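Local structure of Lmo0741 protein (Listeria monocytogenes, 4R1H) at residues K10-Y13 and K14-H18; T22-T26 and G27-A31; A57-E61 and T62-Y66; Y74-D78 and K79-E83; N87-A90 and K91-E95. The protein probably binds DNA as a dimeric winged helix-turn-helix transcriptional regulator of the GntR family. All blocks are in the same frame, centred on the assembly; numbering follows the deposited sequence.

Overall arrangement
The five contacts follow the chain through a winged helix-turn-helix domain and into the long helix 79-103 behind it. Contacts 1 and 2 lie at the two ends of helix 12-25, their centres about 17 Å apart. Contact 3 ends helix 49-61 and leads into strand 65-68; contact 4 leaves the partner strand 72-75 and starts helix 79-103, its centre about 11 Å from that of contact 3 and about 10 Å from that of contact 2. Contact 5 lies farther along helix 79-103, its centre about 18 Å from that of contact 4, and meets contact 1 through H18 and I89. Contacts 1, 3 and 5 each lie near a bound acetate, probably from the crystallisation liquor.

Contact 1: residues K10-Y13 and K14-H18; sequences KPIY and KQIVH
Y13 and K14 point the same way from the first turn of helix 12-25, the lysine stem running over one face of the tyrosine ring. K14 CG is 3.9 Å from the centroid of the Y13 ring and 19° off its normal, a CH-pi contact displaced toward the rim, and K14 CE continues to within 3.6 Å of Y13 OH. Y13 CG sits between its own backbone N and carbonyl carbon; this chi1 of 84° lays the ring against the next peptide, with K14 N over one face, 3.2 Å from Y13 CG. On another side of the turn, Q15 reaches back past the N-cap residue P11. Its amide NE2 makes weak bonds to K10 O (3.1 Å) and P11 O (3.5 Å), and a further hydrogen bond to D7 O holds it. The poorly ordered K10 chain crosses the stem of Q15, bringing K10 NZ to 3.5 Å from Q15 CG. R54 makes a cation-pi contact with the Y13 ring. K14 thus has two roles: its aliphatic stem meets that same ring, while its ammonium is left to a salt bridge with E58 on helix 49-61.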
# COMPACT_ATOMS: atom_id res chain seq x y z
N LYS A 10 12.68 -0.24 -0.13
CA LYS A 10 12.32 -0.66 1.24
C LYS A 10 13.27 -1.83 1.67
O LYS A 10 13.81 -2.48 0.79
CB LYS A 10 10.86 -1.08 1.24
CG LYS A 10 10.23 -1.29 2.62
CD LYS A 10 10.01 -2.77 2.97
CE LYS A 10 8.79 -3.32 2.21
NZ LYS A 10 8.25 -4.61 2.76
N PRO A 11 13.51 -2.05 2.99
CA PRO A 11 14.59 -2.99 3.22
C PRO A 11 14.31 -4.35 2.61
O PRO A 11 13.18 -4.88 2.73
CB PRO A 11 14.67 -3.09 4.74
CG PRO A 11 14.09 -1.82 5.24
CD PRO A 11 12.97 -1.57 4.28
N ILE A 12 15.34 -4.94 2.04
CA ILE A 12 15.15 -6.25 1.42
C ILE A 12 14.85 -7.36 2.43
O ILE A 12 13.94 -8.15 2.16
CB ILE A 12 16.35 -6.70 0.56
CG1 ILE A 12 16.67 -5.72 -0.57
CG2 ILE A 12 16.09 -8.07 -0.09
CD1 ILE A 12 15.48 -5.36 -1.43
N TYR A 13 15.56 -7.43 3.56
CA TYR A 13 15.21 -8.51 4.51
C TYR A 13 13.77 -8.47 4.95
O TYR A 13 13.15 -9.55 5.20
CB TYR A 13 16.15 -8.60 5.70
CG TYR A 13 15.79 -7.66 6.78
CD1 TYR A 13 16.29 -6.37 6.79
CD2 TYR A 13 15.00 -8.07 7.88
CE1 TYR A 13 15.98 -5.47 7.79
CE2 TYR A 13 14.68 -7.17 8.89
CZ TYR A 13 15.22 -5.90 8.88
OH TYR A 13 14.91 -4.98 9.88
N LYS A 14 13.16 -7.29 5.05
CA LYS A 14 11.77 -7.24 5.51
C LYS A 14 10.86 -7.78 4.40
O LYS A 14 9.82 -8.33 4.68
CB LYS A 14 11.36 -5.81 5.84
CG LYS A 14 11.93 -5.32 7.15
CD LYS A 14 11.23 -5.96 8.36
CE LYS A 14 11.33 -5.02 9.58
NZ LYS A 14 11.02 -5.71 10.87
N GLN A 15 11.24 -7.58 3.13
CA GLN A 15 10.49 -8.16 2.04
C GLN A 15 10.55 -9.69 1.99
O GLN A 15 9.55 -10.37 1.62
CB GLN A 15 10.91 -7.59 0.70
CG GLN A 15 10.60 -6.12 0.63
CD GLN A 15 11.07 -5.50 -0.65
OE1 GLN A 15 10.48 -5.75 -1.70
NE2 GLN A 15 12.14 -4.67 -0.58
N ILE A 16 11.70 -10.21 2.36
CA ILE A 16 11.88 -11.63 2.47
C ILE A 16 11.07 -12.15 3.64
O ILE A 16 10.48 -13.23 3.54
CB ILE A 16 13.36 -12.06 2.63
CG1 ILE A 16 14.28 -11.51 1.50
CG2 ILE A 16 13.48 -13.59 2.70
CD1 ILE A 16 14.24 -12.24 0.18
N VAL A 17 11.09 -11.43 4.77
CA VAL A 17 10.22 -11.83 5.86
C VAL A 17 8.76 -11.94 5.36
O VAL A 17 8.07 -12.92 5.66
CB VAL A 17 10.33 -10.89 7.03
CG1 VAL A 17 9.30 -11.16 8.08
CG2 VAL A 17 11.73 -11.06 7.65
N HIS A 18 8.33 -10.96 4.58
CA HIS A 18 6.90 -10.97 4.11
C HIS A 18 6.63 -12.10 3.16
O HIS A 18 5.57 -12.72 3.27
CB HIS A 18 6.51 -9.66 3.41
CG HIS A 18 5.05 -9.61 3.08
ND1 HIS A 18 4.09 -9.49 4.06
CD2 HIS A 18 4.39 -9.69 1.90
CE1 HIS A 18 2.89 -9.47 3.50
NE2 HIS A 18 3.05 -9.58 2.19

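Contact 2: residues T22-T26 and G27-A31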
# COMPACT_ATOMS: atom_id res chain seq x y z
N THR A 22 3.98 -15.01 3.83
CA THR A 22 2.97 -15.42 2.82
C THR A 22 2.88 -16.94 2.60
O THR A 22 1.77 -17.54 2.56
CB THR A 22 3.24 -14.63 1.50
OG1 THR A 22 2.96 -13.23 1.84
CG2 THR A 22 2.37 -15.03 0.45
N GLU A 23 4.03 -17.57 2.43
CA GLU A 23 4.11 -19.05 2.31
C GLU A 23 3.56 -19.77 3.54
O GLU A 23 2.90 -20.76 3.37
CB GLU A 23 5.53 -19.52 2.04
CG GLU A 23 6.10 -18.94 0.76
CD GLU A 23 5.38 -19.42 -0.49
OE1 GLU A 23 5.86 -20.40 -1.10
OE2 GLU A 23 4.35 -18.83 -0.89
N ILE A 24 3.77 -19.20 4.70
CA ILE A 24 3.26 -19.70 5.96
C ILE A 24 1.73 -19.57 6.11
O ILE A 24 1.03 -20.55 6.32
CB ILE A 24 3.94 -19.04 7.14
CG1 ILE A 24 5.38 -19.41 7.13
CG2 ILE A 24 3.19 -19.46 8.42
CD1 ILE A 24 6.22 -18.61 8.07
N VAL A 25 1.21 -18.38 5.88
CA VAL A 25 -0.22 -18.11 6.03
C VAL A 25 -1.04 -18.90 5.03
O VAL A 25 -2.10 -19.46 5.39
CB VAL A 25 -0.47 -16.60 5.98
CG1 VAL A 25 -1.96 -16.29 5.87
CG2 VAL A 25 0.09 -15.99 7.25
N THR A 26 -0.53 -19.08 3.82
CA THR A 26 -1.24 -19.88 2.81
C THR A 26 -1.06 -21.40 2.99
O THR A 26 -1.71 -22.17 2.31
CB THR A 26 -0.82 -19.55 1.36
OG1 THR A 26 0.56 -19.82 1.20
CG2 THR A 26 -1.06 -18.13 1.09
N GLY A 27 -0.21 -21.85 3.90
CA GLY A 27 -0.07 -23.27 4.11
C GLY A 27 0.83 -23.91 3.09
O GLY A 27 0.94 -25.12 3.04
N THR A 28 1.57 -23.12 2.34
CA THR A 28 2.60 -23.67 1.45
C THR A 28 3.65 -24.36 2.31
O THR A 28 4.13 -25.44 1.99
CB THR A 28 3.17 -22.56 0.55
OG1 THR A 28 2.09 -22.03 -0.20
CG2 THR A 28 4.22 -23.09 -0.39
N TYR A 29 4.00 -23.74 3.40
CA TYR A 29 4.77 -24.39 4.45
C TYR A 29 3.72 -24.78 5.50
O TYR A 29 2.93 -23.92 5.94
CB TYR A 29 5.82 -23.45 5.05
CG TYR A 29 6.87 -22.78 4.12
CD1 TYR A 29 7.11 -23.20 2.80
CD2 TYR A 29 7.65 -21.75 4.60
CE1 TYR A 29 8.08 -22.57 2.01
CE2 TYR A 29 8.63 -21.12 3.81
CZ TYR A 29 8.85 -21.53 2.52
OH TYR A 29 9.88 -20.87 1.77
N GLU A 30 3.62 -26.06 5.89
CA GLU A 30 2.68 -26.43 6.95
C GLU A 30 3.41 -26.49 8.31
O GLU A 30 4.62 -26.65 8.37
CB GLU A 30 1.92 -27.74 6.63
CG GLU A 30 1.18 -27.79 5.27
CD GLU A 30 -0.16 -27.04 5.21
OE1 GLU A 30 -0.57 -26.44 6.23
OE2 GLU A 30 -0.81 -27.03 4.12
N ALA A 31 2.64 -26.31 9.37
CA ALA A 31 3.15 -26.20 10.71
C ALA A 31 4.05 -27.39 10.98
O ALA A 31 3.67 -28.55 10.66
CB ALA A 31 1.99 -26.12 11.70
O HOH W 1 1.37 -22.79 7.72
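E23 and Y29 meet across a Schellman motif that closes helix 12-25, with G27 as the residue of positive phi (81°). The methylene CB of E23 stands almost exactly over the centre of the Y29 ring, 3.8 Å from the centroid and 4° off the normal, a CH-pi contact with the aromatic face. Beside it, I24 CG1 comes to 4.1 Å from Y29 CD2, so the ring touches two successive residues near the helix end, E23 with its face. The E23 chain bends beyond CG and passes across T28, leaving its carboxylate beside the threonine methyl.

The backbone sets these positions. E23 O receives a bond from Y29 N at 3.2 Å, the donor lying well above the carbonyl plane, and a weak one from T28 N. G27 N turns back to I24 O in the same fashion, at 3.0 Å. Farther out, I24 and Y29 both pack on L75 of strand 72-75, which ties the end of the helix to the wing, while V25 and T26 face L104 and K103 of the second subunit.

Threonine hydroxyls and a water complete the turn. T28 OG1 donates to T26 OG1, and the latter, placed between its own backbone N and carbonyl carbon (chi1 62°), donates in turn to T22 O. T26 N reaches that same oxygen from the other face of its plane. One water bridges two carbonyls, donating to I24 O at 2.7 Å and to Y29 O at 2.6 Å.

Contact 3: residues A57-E61 and T62-Y66; sequences AELEE and TEIIY
L59 O takes two backbone bonds where the chain turns out of helix 49-61, from I64 N at 2.8 Å nearly in line with the carbonyl and from I65 N at 3.2 Å from well above its plane. The first of these, with E63 N bonded to E60 O, makes a Schellman motif whose C-prime residue, E63, has a positive phi of 68°. It joins the helix to strand 65-68, the first strand of the wing; in this fold the helix is the second of the helix-turn-helix and probably the one that reads DNA.

Under the turn, the L59 side chain holds two isoleucines. Its CB lies 3.9 Å from I65 CG1, and its CD2 meets the branch point of I64, CB, at 4.1 Å. I65 is turned with CG1 between its backbone N and carbonyl carbon (chi1 72°), which brings that branch against L59 and E60 of the helix. L59 packs in addition on I20 and H21 of helix 12-25, and I64 on I24, so the L59 side of the helix end packs against helix 12-25.

On the polar side, main-chain oxygens accept from T62 and a water. T62 grips E58 O twice, through its backbone N and through its hydroxyl OG1 at 2.9 Å, the two donors approaching from opposite faces of the carbonyl plane. E60 CA points its hydrogen at I65 O, and a water donates to both E60 O, at 2.9 Å, and I65 O, at 2.6 Å.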
# COMPACT_ATOMS: atom_id res chain seq x y z
N ALA A 57 16.61 -14.71 11.22
CA ALA A 57 16.72 -14.21 12.58
C ALA A 57 15.50 -13.53 13.12
O ALA A 57 15.08 -13.80 14.25
CB ALA A 57 17.92 -13.26 12.74
N GLU A 58 14.87 -12.68 12.32
CA GLU A 58 13.70 -12.00 12.73
C GLU A 58 12.55 -13.01 12.92
O GLU A 58 11.83 -12.94 13.92
CB GLU A 58 13.29 -10.92 11.72
CG GLU A 58 12.00 -10.24 12.13
CD GLU A 58 11.67 -9.01 11.33
OE1 GLU A 58 12.59 -8.15 11.28
OE2 GLU A 58 10.51 -8.93 10.88
N LEU A 59 12.46 -13.96 12.02
CA LEU A 59 11.43 -15.02 12.16
C LEU A 59 11.62 -15.88 13.44
O LEU A 59 10.64 -16.35 14.11
CB LEU A 59 11.45 -15.85 10.89
CG LEU A 59 10.88 -15.19 9.65
CD1 LEU A 59 11.24 -16.04 8.49
CD2 LEU A 59 9.38 -14.97 9.74
N GLU A 60 12.87 -16.10 13.80
CA GLU A 60 13.16 -16.86 15.02
C GLU A 60 12.85 -16.02 16.25
O GLU A 60 12.21 -16.52 17.23
CB GLU A 60 14.61 -17.41 14.98
CG GLU A 60 14.86 -18.53 15.97
CD GLU A 60 16.14 -19.33 15.69
OE1 GLU A 60 16.78 -19.15 14.62
OE2 GLU A 60 16.50 -20.13 16.56
N GLU A 61 13.22 -14.75 16.23
CA GLU A 61 12.94 -13.86 17.37
C GLU A 61 11.44 -13.74 17.63
O GLU A 61 11.03 -13.61 18.79
CB GLU A 61 13.53 -12.43 17.17
CG GLU A 61 13.33 -11.44 18.32
CD GLU A 61 14.42 -11.51 19.40
OE1 GLU A 61 15.50 -12.09 19.14
OE2 GLU A 61 14.20 -10.97 20.52
N THR A 62 10.63 -13.79 16.57
CA THR A 62 9.19 -13.64 16.72
C THR A 62 8.46 -14.99 16.90
O THR A 62 7.23 -15.02 16.89
CB THR A 62 8.61 -12.84 15.53
OG1 THR A 62 9.01 -13.44 14.29
CG2 THR A 62 9.16 -11.42 15.57
N GLU A 63 9.25 -16.06 17.07
CA GLU A 63 8.76 -17.41 17.38
C GLU A 63 7.99 -18.05 16.24
O GLU A 63 7.19 -19.00 16.43
CB GLU A 63 7.96 -17.38 18.67
CG GLU A 63 8.84 -16.86 19.84
CD GLU A 63 8.18 -17.02 21.19
OE1 GLU A 63 6.92 -16.97 21.29
OE2 GLU A 63 8.90 -17.19 22.15
N ILE A 64 8.29 -17.62 15.02
CA ILE A 64 7.66 -18.19 13.83
C ILE A 64 8.43 -19.43 13.37
O ILE A 64 7.84 -20.42 12.90
CB ILE A 64 7.58 -17.17 12.67
CG1 ILE A 64 6.81 -15.91 13.09
CG2 ILE A 64 7.00 -17.87 11.43
CD1 ILE A 64 5.41 -16.14 13.59
N ILE A 65 9.75 -19.39 13.53
CA ILE A 65 10.59 -20.53 13.20
C ILE A 65 11.51 -20.82 14.34
O ILE A 65 11.69 -19.98 15.22
CB ILE A 65 11.40 -20.37 11.87
CG1 ILE A 65 12.53 -19.38 12.01
CG2 ILE A 65 10.50 -19.96 10.66
CD1 ILE A 65 13.33 -19.24 10.72
N TYR A 66 12.13 -22.00 14.29
CA TYR A 66 13.12 -22.38 15.29
C TYR A 66 14.18 -23.25 14.63
O TYR A 66 13.97 -23.83 13.56
CB TYR A 66 12.46 -23.11 16.46
CG TYR A 66 11.81 -24.40 16.14
CD1 TYR A 66 12.48 -25.61 16.30
CD2 TYR A 66 10.52 -24.45 15.67
CE1 TYR A 66 11.86 -26.81 16.01
CE2 TYR A 66 9.91 -25.65 15.35
CZ TYR A 66 10.59 -26.83 15.56
OH TYR A 66 9.99 -27.97 15.23
O HOH W 2 12.14 -19.38 17.66

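Contact 4: residues Y74-D78 and K79-E83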
# COMPACT_ATOMS: atom_id res chain seq x y z
N TYR A 74 12.82 -24.93 11.12
CA TYR A 74 11.49 -25.45 11.08
C TYR A 74 10.47 -24.39 11.36
O TYR A 74 10.61 -23.55 12.25
CB TYR A 74 11.30 -26.55 12.15
CG TYR A 74 12.16 -27.80 11.86
CD1 TYR A 74 13.48 -27.82 12.21
CD2 TYR A 74 11.61 -28.89 11.23
CE1 TYR A 74 14.28 -28.92 11.89
CE2 TYR A 74 12.40 -30.00 10.92
CZ TYR A 74 13.73 -29.99 11.26
OH TYR A 74 14.53 -31.07 10.97
N LEU A 75 9.33 -24.54 10.72
CA LEU A 75 8.18 -23.74 11.04
C LEU A 75 7.55 -24.16 12.33
O LEU A 75 7.36 -25.36 12.58
CB LEU A 75 7.16 -23.82 9.89
CG LEU A 75 5.87 -22.99 10.10
CD1 LEU A 75 6.17 -21.50 10.19
CD2 LEU A 75 4.85 -23.24 8.97
N THR A 76 7.19 -23.20 13.17
CA THR A 76 6.43 -23.51 14.35
C THR A 76 5.28 -24.46 14.13
O THR A 76 4.57 -24.42 13.09
CB THR A 76 5.95 -22.24 15.04
OG1 THR A 76 5.30 -22.57 16.25
CG2 THR A 76 4.88 -21.49 14.17
N GLU A 77 5.06 -25.37 15.10
CA GLU A 77 3.92 -26.22 15.00
C GLU A 77 2.72 -25.66 15.78
O GLU A 77 1.65 -26.30 15.81
CB GLU A 77 4.32 -27.68 15.46
CG GLU A 77 4.29 -27.78 16.95
CD GLU A 77 5.47 -27.15 17.67
OE1 GLU A 77 6.25 -26.39 17.10
OE2 GLU A 77 5.62 -27.51 18.88
N ASP A 78 2.86 -24.46 16.39
CA ASP A 78 1.85 -23.87 17.19
C ASP A 78 0.83 -23.18 16.25
O ASP A 78 1.12 -22.15 15.64
CB ASP A 78 2.41 -22.86 18.21
CG ASP A 78 1.34 -22.35 19.13
OD1 ASP A 78 0.97 -23.05 20.11
OD2 ASP A 78 0.72 -21.33 18.88
N LYS A 79 -0.35 -23.76 16.13
CA LYS A 79 -1.34 -23.23 15.18
C LYS A 79 -1.83 -21.85 15.55
O LYS A 79 -2.09 -21.03 14.65
CB LYS A 79 -2.55 -24.15 15.04
CG LYS A 79 -2.27 -25.60 14.67
CD LYS A 79 -1.85 -25.87 13.22
CE LYS A 79 -2.30 -27.29 12.82
NZ LYS A 79 -1.76 -27.63 11.48
N ARG A 80 -1.99 -21.57 16.84
CA ARG A 80 -2.45 -20.26 17.23
C ARG A 80 -1.43 -19.22 16.81
O ARG A 80 -1.84 -18.09 16.43
CB ARG A 80 -2.69 -20.17 18.74
CG ARG A 80 -3.85 -21.00 19.28
CD ARG A 80 -5.08 -20.13 19.45
NE ARG A 80 -6.20 -20.94 19.86
CZ ARG A 80 -6.54 -21.20 21.12
NH1 ARG A 80 -5.86 -20.66 22.14
NH2 ARG A 80 -7.57 -21.99 21.37
N ARG A 81 -0.12 -19.54 16.86
CA ARG A 81 0.88 -18.54 16.47
C ARG A 81 0.75 -18.14 15.00
O ARG A 81 0.97 -16.98 14.60
CB ARG A 81 2.34 -18.99 16.70
CG ARG A 81 3.37 -17.97 16.29
CD ARG A 81 3.31 -16.81 17.23
NE ARG A 81 4.26 -15.76 16.89
CZ ARG A 81 3.99 -14.74 16.05
NH1 ARG A 81 2.82 -14.70 15.39
NH2 ARG A 81 4.89 -13.81 15.81
N ILE A 82 0.45 -19.12 14.18
CA ILE A 82 0.32 -18.91 12.76
C ILE A 82 -1.01 -18.15 12.47
O ILE A 82 -1.02 -17.25 11.57
CB ILE A 82 0.30 -20.22 12.00
CG1 ILE A 82 1.72 -20.88 12.10
CG2 ILE A 82 -0.06 -19.98 10.53
CD1 ILE A 82 1.78 -22.29 11.56
N GLU A 83 -2.06 -18.49 13.21
CA GLU A 83 -3.31 -17.67 13.16
C GLU A 83 -3.04 -16.21 13.52
O GLU A 83 -3.58 -15.26 12.89
CB GLU A 83 -4.39 -18.24 14.03
CG GLU A 83 -4.95 -19.54 13.46
CD GLU A 83 -5.67 -20.38 14.50
OE1 GLU A 83 -5.78 -21.61 14.26
OE2 GLU A 83 -6.11 -19.83 15.55
O HOH W 3 -2.12 -23.76 18.84
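D78 is the N-cap of helix 79-103, capping R81 N, at the junction where strand 72-75, the second strand of the wing, gives way to this long helix. D78 OD2 accepts from R81 N at 2.8 Å, on the anti side of the carboxylate and only 16° out of its plane. The aspartate stretches toward the helix because its CG stands opposite its own backbone N (chi1 -174°), which brings the carboxylate to the first-turn amides. The carboxylate serves an amide whose other bond, to D78 O, is weak; the helix end probably stabilises the negative charge. D78 O makes a second weak bond, at 3.4 Å, to I82 N. A water accepts from R80 N at 3.0 Å and gives a weak bond to D78 OD1, so both carboxylate oxygens are engaged at the helix start.

The cap is itself held by the loop before it. D78 N donates to T76 OG1 at 3.1 Å in an ST turn, which fixes the backbone from which the aspartate projects. The methyl of T76 lies alongside I82, the two chains running opposite ways, T76 CG2 3.8 Å from I82 CG1, while I82 CD1 also meets L75 CD2 at 4.1 Å.

This apolar patch continues into the domain: L75 and I82 both pack on I24 of helix 12-25, and I82 touches A31. T76 pairs with I64 through the backbone, and the guanidinium of R81 bonds T62 O, so the helix start is moored beside the end of helix 49-61 and the two-stranded wing.

Contact 5: residues N87-A90 and K91-E95; sequences NDIA and KQLTE
The middle of the long helix 79-103 is a continuous run of i to i+4 bonding, with I89 and L93 side by side on one flank. Their side chains point the same way, and I89 CG2 lies 4.1 Å from L93 CD1. Beneath them L93 N bonds I89 O at 3.0 Å, nearly straight at 167°, and L93 CG lies close to that same oxygen. K91 N to N87 O, at 2.8 Å, and Q92 N to D88 O, at 3.2 Å, carry the ladder round the helix.

T94 uses its side chain as a second donor within this ladder. Its OG1 is turned away from its own carbonyl carbon and lies beside the backbone N (chi1 -55°), which brings it back along the helix to A90 O at 2.8 Å. T94 N bonds the same oxygen at 2.9 Å, and the two donors come from opposite faces of the carbonyl plane. The hydroxyl of this buried threonine is thus satisfied within its own helix.

A charged pair runs along a different flank. K91 extends its chain before bending at the end, and its NZ forms a salt bridge with E95 OE2 one turn on, the hydrogen bond within it being weak at 3.2 Å. D88 turns its carboxylate to Q84 instead.

I89 faces H18 and H21 of helix 12-25 in the DNA-binding domain. N87 and A90 pack on W114 of the second subunit, T94 on its F97 and E95 on its V118, so this part of the helix lies between helix 12-25 and the second subunit and forms part of the dimer interface.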
# COMPACT_ATOMS: atom_id res chain seq x y z
N ASN A 87 -3.53 -12.77 11.28
CA ASN A 87 -4.38 -11.68 11.86
C ASN A 87 -3.60 -10.37 11.84
O ASN A 87 -4.10 -9.32 11.41
CB ASN A 87 -4.88 -12.00 13.30
CG ASN A 87 -6.00 -11.04 13.81
OD1 ASN A 87 -5.73 -9.90 14.23
ND2 ASN A 87 -7.25 -11.52 13.82
N ASP A 88 -2.38 -10.41 12.31
CA ASP A 88 -1.52 -9.23 12.31
C ASP A 88 -1.32 -8.62 10.89
O ASP A 88 -1.43 -7.37 10.77
CB ASP A 88 -0.13 -9.51 12.94
CG ASP A 88 -0.19 -9.76 14.44
OD1 ASP A 88 -1.22 -9.53 15.13
OD2 ASP A 88 0.85 -10.28 14.94
N ILE A 89 -1.07 -9.46 9.88
CA ILE A 89 -0.80 -8.98 8.57
C ILE A 89 -2.08 -8.42 7.94
O ILE A 89 -2.04 -7.28 7.36
CB ILE A 89 -0.19 -10.01 7.69
CG1 ILE A 89 1.26 -10.43 8.19
CG2 ILE A 89 0.01 -9.50 6.29
CD1 ILE A 89 1.71 -11.70 7.49
N ALA A 90 -3.14 -9.16 8.07
CA ALA A 90 -4.46 -8.75 7.51
C ALA A 90 -4.92 -7.45 8.19
O ALA A 90 -5.47 -6.55 7.52
CB ALA A 90 -5.50 -9.81 7.68
N LYS A 91 -4.77 -7.35 9.50
CA LYS A 91 -5.17 -6.13 10.21
C LYS A 91 -4.48 -4.90 9.69
O LYS A 91 -5.12 -3.84 9.43
CB LYS A 91 -4.94 -6.29 11.72
CG LYS A 91 -5.41 -5.10 12.52
CD LYS A 91 -5.09 -5.40 14.00
CE LYS A 91 -5.67 -4.34 14.91
NZ LYS A 91 -4.56 -3.55 15.53
N GLN A 92 -3.15 -5.00 9.50
CA GLN A 92 -2.40 -3.88 9.00
C GLN A 92 -2.79 -3.50 7.56
O GLN A 92 -2.93 -2.30 7.24
CB GLN A 92 -0.91 -4.12 9.10
CG GLN A 92 -0.10 -2.88 8.76
CD GLN A 92 -0.19 -1.79 9.81
OE1 GLN A 92 0.40 -1.91 10.90
NE2 GLN A 92 -0.88 -0.70 9.48
N LEU A 93 -2.97 -4.48 6.72
CA LEU A 93 -3.41 -4.21 5.39
C LEU A 93 -4.77 -3.51 5.36
O LEU A 93 -4.96 -2.53 4.60
CB LEU A 93 -3.51 -5.47 4.55
CG LEU A 93 -2.20 -6.16 4.12
CD1 LEU A 93 -2.44 -7.56 3.57
CD2 LEU A 93 -1.50 -5.30 3.11
N THR A 94 -5.68 -3.99 6.16
CA THR A 94 -7.04 -3.46 6.23
C THR A 94 -7.02 -2.03 6.84
O THR A 94 -7.68 -1.12 6.26
CB THR A 94 -7.94 -4.38 6.98
OG1 THR A 94 -7.89 -5.68 6.39
CG2 THR A 94 -9.35 -3.92 6.91
N GLU A 95 -6.30 -1.82 7.93
CA GLU A 95 -6.22 -0.48 8.54
C GLU A 95 -5.65 0.52 7.51
O GLU A 95 -6.19 1.66 7.38
CB GLU A 95 -5.34 -0.47 9.79
CG GLU A 95 -5.97 -1.13 10.98
CD GLU A 95 -4.95 -1.35 12.11
OE1 GLU A 95 -3.71 -1.30 11.88
OE2 GLU A 95 -5.46 -1.57 13.20